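Local coordinates for C2 domain protein (PDB 3W56), which binds calcium ions through a C2 domain and, as in the related domain of perforin, probably associates with phospholipid membranes, at residues L24-L29 with L123-T128; G56-N61 with W69-S74. All coordinates share one frame; numbering follows the deposited sequence.

Contact 1: L24-L29 with L123-T128; sequences LRLYNL and LHYMYT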
loop_
_atom_site.group_PDB
_atom_site.type_symbol
_atom_site.label_atom_id
_atom_site.label_comp_id
_atom_site.label_asym_id
_atom_site.label_seq_id
_atom_site.Cartn_x
_atom_site.Cartn_y
_atom_site.Cartn_z
ATOM N N LEU A 24 11.430 0.740 -8.607
ATOM C CA LEU A 24 10.603 1.203 -7.499
ATOM C C LEU A 24 10.678 0.161 -6.382
ATOM O O LEU A 24 10.455 -1.031 -6.614
ATOM C CB LEU A 24 9.147 1.391 -7.955
ATOM C CG LEU A 24 8.224 1.777 -6.801
ATOM C CD1 LEU A 24 8.539 3.216 -6.346
ATOM C CD2 LEU A 24 6.741 1.620 -7.285
ATOM N N ARG A 25 10.971 0.630 -5.154
ATOM C CA ARG A 25 10.838 -0.182 -3.945
ATOM C C ARG A 25 9.802 0.460 -2.997
ATOM O O ARG A 25 9.895 1.650 -2.666
ATOM C CB ARG A 25 12.187 -0.378 -3.269
ATOM C CG ARG A 25 12.062 -1.200 -2.006
ATOM C CD ARG A 25 13.332 -0.994 -1.234
ATOM N NE ARG A 25 13.235 -1.656 0.047
ATOM C CZ ARG A 25 13.869 -1.218 1.103
ATOM N NH1 ARG A 25 13.759 -1.891 2.243
ATOM N NH2 ARG A 25 14.619 -0.111 0.989
ATOM N N LEU A 26 8.756 -0.309 -2.721
ATOM C CA LEU A 26 7.691 0.159 -1.818
ATOM C C LEU A 26 7.893 -0.633 -0.539
ATOM O O LEU A 26 8.096 -1.874 -0.585
ATOM C CB LEU A 26 6.359 -0.121 -2.407
ATOM C CG LEU A 26 5.164 0.131 -1.456
ATOM C CD1 LEU A 26 5.000 1.645 -1.215
ATOM C CD2 LEU A 26 3.979 -0.435 -2.084
ATOM N N TYR A 27 7.879 0.020 0.616
ATOM C CA TYR A 27 8.255 -0.662 1.859
ATOM C C TYR A 27 7.772 0.092 3.043
ATOM O O TYR A 27 7.194 1.205 2.878
ATOM C CB TYR A 27 9.761 -0.916 1.915
ATOM C CG TYR A 27 10.657 0.327 1.800
ATOM C CD1 TYR A 27 11.412 0.800 2.900
ATOM C CD2 TYR A 27 10.796 0.967 0.609
ATOM C CE1 TYR A 27 12.276 1.957 2.790
ATOM C CE2 TYR A 27 11.635 2.101 0.436
ATOM C CZ TYR A 27 12.371 2.605 1.538
ATOM O OH TYR A 27 13.206 3.659 1.368
ATOM N N ASN A 28 7.941 -0.512 4.213
ATOM C CA ASN A 28 7.512 0.106 5.496
ATOM C C ASN A 28 6.037 0.452 5.523
ATOM O O ASN A 28 5.642 1.480 6.107
ATOM C CB ASN A 28 8.418 1.304 5.938
ATOM C CG ASN A 28 9.870 0.852 6.191
ATOM O OD1 ASN A 28 10.163 -0.394 6.172
ATOM N ND2 ASN A 28 10.782 1.799 6.288
ATOM N N LEU A 29 5.190 -0.413 4.958
ATOM C CA LEU A 29 3.761 -0.302 5.071
ATOM C C LEU A 29 3.244 -0.538 6.488
ATOM O O LEU A 29 3.542 -1.525 7.160
ATOM C CB LEU A 29 3.085 -1.268 4.093
ATOM C CG LEU A 29 3.460 -1.095 2.658
ATOM C CD1 LEU A 29 2.997 -2.466 1.991
ATOM C CD2 LEU A 29 2.643 -0.002 2.163
ATOM N N LEU A 123 -2.641 4.900 6.283
ATOM C CA LEU A 123 -1.599 3.956 5.832
ATOM C C LEU A 123 -0.353 4.838 5.653
ATOM O O LEU A 123 -0.375 5.878 4.927
ATOM C CB LEU A 123 -1.980 3.435 4.444
ATOM C CG LEU A 123 -0.881 2.631 3.718
ATOM C CD1 LEU A 123 -0.499 1.231 4.350
ATOM C CD2 LEU A 123 -1.327 2.399 2.213
ATOM N N HIS A 124 0.771 4.430 6.249
ATOM C CA HIS A 124 2.042 5.108 6.067
ATOM C C HIS A 124 2.937 4.193 5.267
ATOM O O HIS A 124 2.811 2.983 5.384
ATOM C CB HIS A 124 2.722 5.353 7.430
ATOM C CG HIS A 124 1.866 6.082 8.420
ATOM N ND1 HIS A 124 1.664 7.436 8.330
ATOM C CD2 HIS A 124 1.174 5.660 9.509
ATOM C CE1 HIS A 124 0.856 7.829 9.306
ATOM N NE2 HIS A 124 0.550 6.781 10.043
ATOM N N TYR A 125 3.741 4.765 4.415
ATOM C CA TYR A 125 4.591 3.929 3.546
ATOM C C TYR A 125 5.758 4.749 3.088
ATOM O O TYR A 125 5.805 5.994 3.185
ATOM C CB TYR A 125 3.774 3.419 2.363
ATOM C CG TYR A 125 3.256 4.511 1.439
ATOM C CD1 TYR A 125 3.971 4.823 0.245
ATOM C CD2 TYR A 125 2.077 5.207 1.713
ATOM C CE1 TYR A 125 3.505 5.757 -0.644
ATOM C CE2 TYR A 125 1.588 6.196 0.803
ATOM C CZ TYR A 125 2.328 6.461 -0.378
ATOM O OH TYR A 125 1.892 7.397 -1.318
ATOM N N MET A 126 6.745 4.058 2.544
ATOM C CA MET A 126 7.910 4.694 2.021
ATOM C C MET A 126 8.076 4.126 0.629
ATOM O O MET A 126 7.667 2.994 0.340
ATOM C CB MET A 126 9.169 4.396 2.841
ATOM C CG MET A 126 9.119 5.164 4.112
ATOM S SD MET A 126 10.669 4.980 4.980
ATOM C CE MET A 126 11.838 5.727 3.828
ATOM N N TYR A 127 8.677 4.934 -0.215
ATOM C CA TYR A 127 9.188 4.316 -1.460
ATOM C C TYR A 127 10.459 4.946 -1.869
ATOM O O TYR A 127 10.766 6.091 -1.543
ATOM C CB TYR A 127 8.130 4.363 -2.592
ATOM C CG TYR A 127 8.032 5.709 -3.253
ATOM C CD1 TYR A 127 8.862 6.047 -4.336
ATOM C CD2 TYR A 127 7.121 6.660 -2.797
ATOM C CE1 TYR A 127 8.748 7.329 -4.944
ATOM C CE2 TYR A 127 6.999 7.898 -3.384
ATOM C CZ TYR A 127 7.825 8.225 -4.455
ATOM O OH TYR A 127 7.669 9.496 -4.991
ATOM N N THR A 128 11.257 4.168 -2.592
ATOM C CA THR A 128 12.491 4.638 -3.210
ATOM C C THR A 128 12.425 4.396 -4.730
ATOM O O THR A 128 12.170 3.263 -5.156
ATOM C CB THR A 128 13.711 3.916 -2.600
ATOM O OG1 THR A 128 13.901 4.391 -1.246
ATOM C CG2 THR A 128 14.969 4.277 -3.375
HETATM O O HOH W 1 15.348 1.880 -1.021
#
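Arg25 and Thr128, and likewise Tyr27 and Met126, form hydrogen-bonded pairs of two antiparallel strands, 24-29 and 123-128, whose axes come within 4.7 Å. These are the central strands of one four-stranded sheet of the C2 beta-sandwich. Beyond Tyr27 the register slips by one: Asn28 turns into the left-handed region, and Leu29 faces Tyr125, consistent with a beta bulge. Leu24, Leu26 and Leu29 meet Tyr127 and Tyr125 on the face turned to the second sheet; CD1 of Leu26 lies 3.6 Å from CD1 of Tyr125, whose hydroxyl reaches Arg104.

The other face centres on the Tyr27 ring. With CG between the backbone N and the carbonyl carbon (chi1 58°), the ring is covered on one face by Met126 CB, a CH-pi contact 3.9 Å from the centroid, and on the opposite face by Arg25 NH2. Met126 SD lies obliquely to the ring and accepts a weak bond from Asn28 ND2. Tyr27 OH and Thr128 OG1 are hydrogen-bonded at 2.8 Å, and OG1 is also bonded to Thr110 OG1. An alanine in place of Tyr27 would probably open a gap between Met126 and the Arg25 guanidinium and leave Thr128 OG1 without its tyrosine partner. Arg25, which also reaches Glu72, donates from NH2 to a water 2.9 Å away that lies in the guanidinium plane and bonds weakly to Thr128 OG1.

Contact 2: G56-N61 with W69-S74; sequences GETSVN and WTEEFS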
loop_
_atom_site.group_PDB
_atom_site.type_symbol
_atom_site.label_atom_id
_atom_site.label_comp_id
_atom_site.label_asym_id
_atom_site.label_seq_id
_atom_site.Cartn_x
_atom_site.Cartn_y
_atom_site.Cartn_z
ATOM N N GLY A 56 1.424 -6.833 -6.776
ATOM C CA GLY A 56 1.119 -7.789 -5.733
ATOM C C GLY A 56 0.321 -7.244 -4.550
ATOM O O GLY A 56 -0.294 -6.169 -4.609
ATOM N N GLU A 57 0.236 -8.048 -3.512
ATOM C CA GLU A 57 -0.478 -7.641 -2.324
ATOM C C GLU A 57 0.260 -8.186 -1.136
ATOM O O GLU A 57 0.990 -9.202 -1.247
ATOM C CB GLU A 57 -1.965 -8.045 -2.322
ATOM C CG GLU A 57 -2.326 -9.347 -2.952
ATOM C CD GLU A 57 -3.851 -9.581 -2.916
ATOM O OE1 GLU A 57 -4.301 -10.346 -2.023
ATOM O OE2 GLU A 57 -4.593 -8.979 -3.753
ATOM N N THR A 58 0.131 -7.481 -0.007
ATOM C CA THR A 58 0.540 -8.121 1.222
ATOM C C THR A 58 -0.320 -9.314 1.641
ATOM O O THR A 58 -1.473 -9.442 1.257
ATOM C CB THR A 58 0.496 -7.152 2.424
ATOM O OG1 THR A 58 -0.859 -6.786 2.782
ATOM C CG2 THR A 58 1.292 -5.870 2.108
ATOM N N SER A 59 0.256 -10.095 2.553
ATOM C CA SER A 59 -0.512 -11.000 3.385
ATOM C C SER A 59 -1.533 -10.252 4.261
ATOM O O SER A 59 -1.487 -9.023 4.455
ATOM C CB SER A 59 0.437 -11.907 4.217
ATOM O OG SER A 59 1.128 -11.144 5.240
ATOM N N VAL A 60 -2.539 -10.984 4.711
ATOM C CA VAL A 60 -3.546 -10.486 5.611
ATOM C C VAL A 60 -3.001 -10.468 7.031
ATOM O O VAL A 60 -2.420 -11.455 7.554
ATOM C CB VAL A 60 -4.839 -11.308 5.546
ATOM C CG1 VAL A 60 -5.832 -10.742 6.538
ATOM C CG2 VAL A 60 -5.355 -11.297 4.123
ATOM N N ASN A 61 -3.081 -9.283 7.605
ATOM C CA ASN A 61 -2.725 -9.121 9.009
ATOM C C ASN A 61 -4.011 -9.157 9.836
ATOM O O ASN A 61 -4.745 -8.161 10.000
ATOM C CB ASN A 61 -1.837 -7.879 9.197
ATOM C CG ASN A 61 -1.123 -7.825 10.565
ATOM O OD1 ASN A 61 -1.728 -8.094 11.608
ATOM N ND2 ASN A 61 0.129 -7.365 10.566
ATOM N N TRP A 69 3.244 -4.483 7.858
ATOM C CA TRP A 69 3.610 -5.650 7.019
ATOM C C TRP A 69 5.087 -5.690 6.756
ATOM O O TRP A 69 5.804 -4.646 6.549
ATOM C CB TRP A 69 2.867 -5.578 5.686
ATOM C CG TRP A 69 1.361 -5.698 5.850
ATOM C CD1 TRP A 69 0.633 -6.859 5.851
ATOM C CD2 TRP A 69 0.428 -4.639 6.082
ATOM N NE1 TRP A 69 -0.699 -6.583 6.026
ATOM C CE2 TRP A 69 -0.876 -5.235 6.167
ATOM C CE3 TRP A 69 0.545 -3.258 6.201
ATOM C CZ2 TRP A 69 -2.026 -4.494 6.376
ATOM C CZ3 TRP A 69 -0.638 -2.508 6.350
ATOM C CH2 TRP A 69 -1.902 -3.140 6.436
ATOM N N THR A 70 5.592 -6.936 6.667
ATOM C CA THR A 70 7.023 -7.145 6.349
ATOM C C THR A 70 7.309 -7.002 4.822
ATOM O O THR A 70 8.417 -6.644 4.438
ATOM C CB THR A 70 7.489 -8.611 6.707
ATOM O OG1 THR A 70 6.622 -9.558 6.078
ATOM C CG2 THR A 70 7.384 -8.834 8.178
ATOM N N GLU A 71 6.245 -7.207 4.077
ATOM C CA GLU A 71 6.322 -7.187 2.617
ATOM C C GLU A 71 6.879 -5.918 2.037
ATOM O O GLU A 71 6.577 -4.783 2.479
ATOM C CB GLU A 71 5.061 -7.637 1.916
ATOM C CG GLU A 71 4.604 -9.010 2.202
ATOM C CD GLU A 71 3.707 -9.169 3.398
ATOM O OE1 GLU A 71 3.623 -8.302 4.340
ATOM O OE2 GLU A 71 3.030 -10.201 3.401
ATOM N N GLU A 72 7.763 -6.086 1.078
ATOM C CA GLU A 72 8.250 -5.032 0.255
ATOM C C GLU A 72 7.933 -5.437 -1.193
ATOM O O GLU A 72 7.787 -6.658 -1.505
ATOM C CB GLU A 72 9.709 -4.766 0.503
ATOM C CG GLU A 72 10.032 -4.737 2.014
ATOM C CD GLU A 72 11.406 -4.224 2.297
ATOM O OE1 GLU A 72 11.567 -3.877 3.504
ATOM O OE2 GLU A 72 12.258 -4.169 1.351
ATOM N N PHE A 73 7.802 -4.436 -2.053
ATOM C CA PHE A 73 7.405 -4.651 -3.437
ATOM C C PHE A 73 8.384 -3.917 -4.299
ATOM O O PHE A 73 8.691 -2.725 -4.086
ATOM C CB PHE A 73 5.956 -4.143 -3.678
ATOM C CG PHE A 73 4.920 -4.839 -2.822
ATOM C CD1 PHE A 73 4.287 -6.004 -3.304
ATOM C CD2 PHE A 73 4.616 -4.384 -1.510
ATOM C CE1 PHE A 73 3.365 -6.673 -2.573
ATOM C CE2 PHE A 73 3.651 -5.063 -0.764
ATOM C CZ PHE A 73 3.038 -6.236 -1.266
ATOM N N SER A 74 8.900 -4.604 -5.325
ATOM C CA SER A 74 9.787 -3.896 -6.195
ATOM C C SER A 74 9.258 -4.093 -7.626
ATOM O O SER A 74 8.631 -5.132 -7.988
ATOM C CB SER A 74 11.273 -4.334 -6.009
ATOM O OG SER A 74 12.023 -3.525 -5.046
HETATM O O HOH W 2 3.355 -9.150 7.002
#
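Glu71 OE2 is gripped twice by Ser59: the hydroxyl OG donates to its syn lone pair at 2.8 Å, and the backbone N, 2.9 Å away, approaches from above the carboxylate plane. A bend in the Glu71 chain (chi2 88°) places CD close to Ser59. The second oxygen, OE1, accepts from a water that in turn takes the N-H of Thr70, tying the carboxylate back to its own segment.

Thr58 fills the space between two aromatic residues. Its OG1 sits over one face of the Trp69 indole, offset toward the rim, and its CB makes a CH-pi contact with the five-membered ring. CG2 touches both rings, 3.7 Å from Trp69 CG and 3.8 Å from Phe73 CE2. The hydroxyl donates to Ser59 O and is also bonded to the backbone N of Val46. That same Ser59 O takes a weak, strongly bent bond from Trp69 NE1 (3.0 Å, 120° at the hydrogen). Phe73 turns its edge to the backbone, with CZ 3.4 Å from Glu57 C, while CE1 lies so near Gly56 that a CB there would be tight; the backbone angles of Gly56 themselves call for glycine.

The contact bridges the two sheets at one edge of the sandwich, tying the chain as it leaves edge strand 53-57 to the chain entering edge strand 73-78. One N-H and one O-H donor converging on OE2, with a water on OE1, would favour a charged Glu71 and hold its carboxylate against rotation.

Contact 2 is nested in the chain between the segments of contact 1, and their centres lie 10 Å apart. They join where strands 22-32 and 73-78 are neighbours: Leu26 N probably bonds Phe73 O at 2.8 Å, and a salt bridge from Arg25 NH1 to Glu72 OE2 measures 2.9 Å. In the interior, Leu29 of contact 1 packs on Thr58 and Trp69. Contact 1 lies away from the calcium sites, whereas contact 2 borders them: the side chains of Asn61 and the calcium ligand Asn63 are about 7 Å apart, as are those of Glu57 and the ligand Glu91, although this model has no calcium bound there.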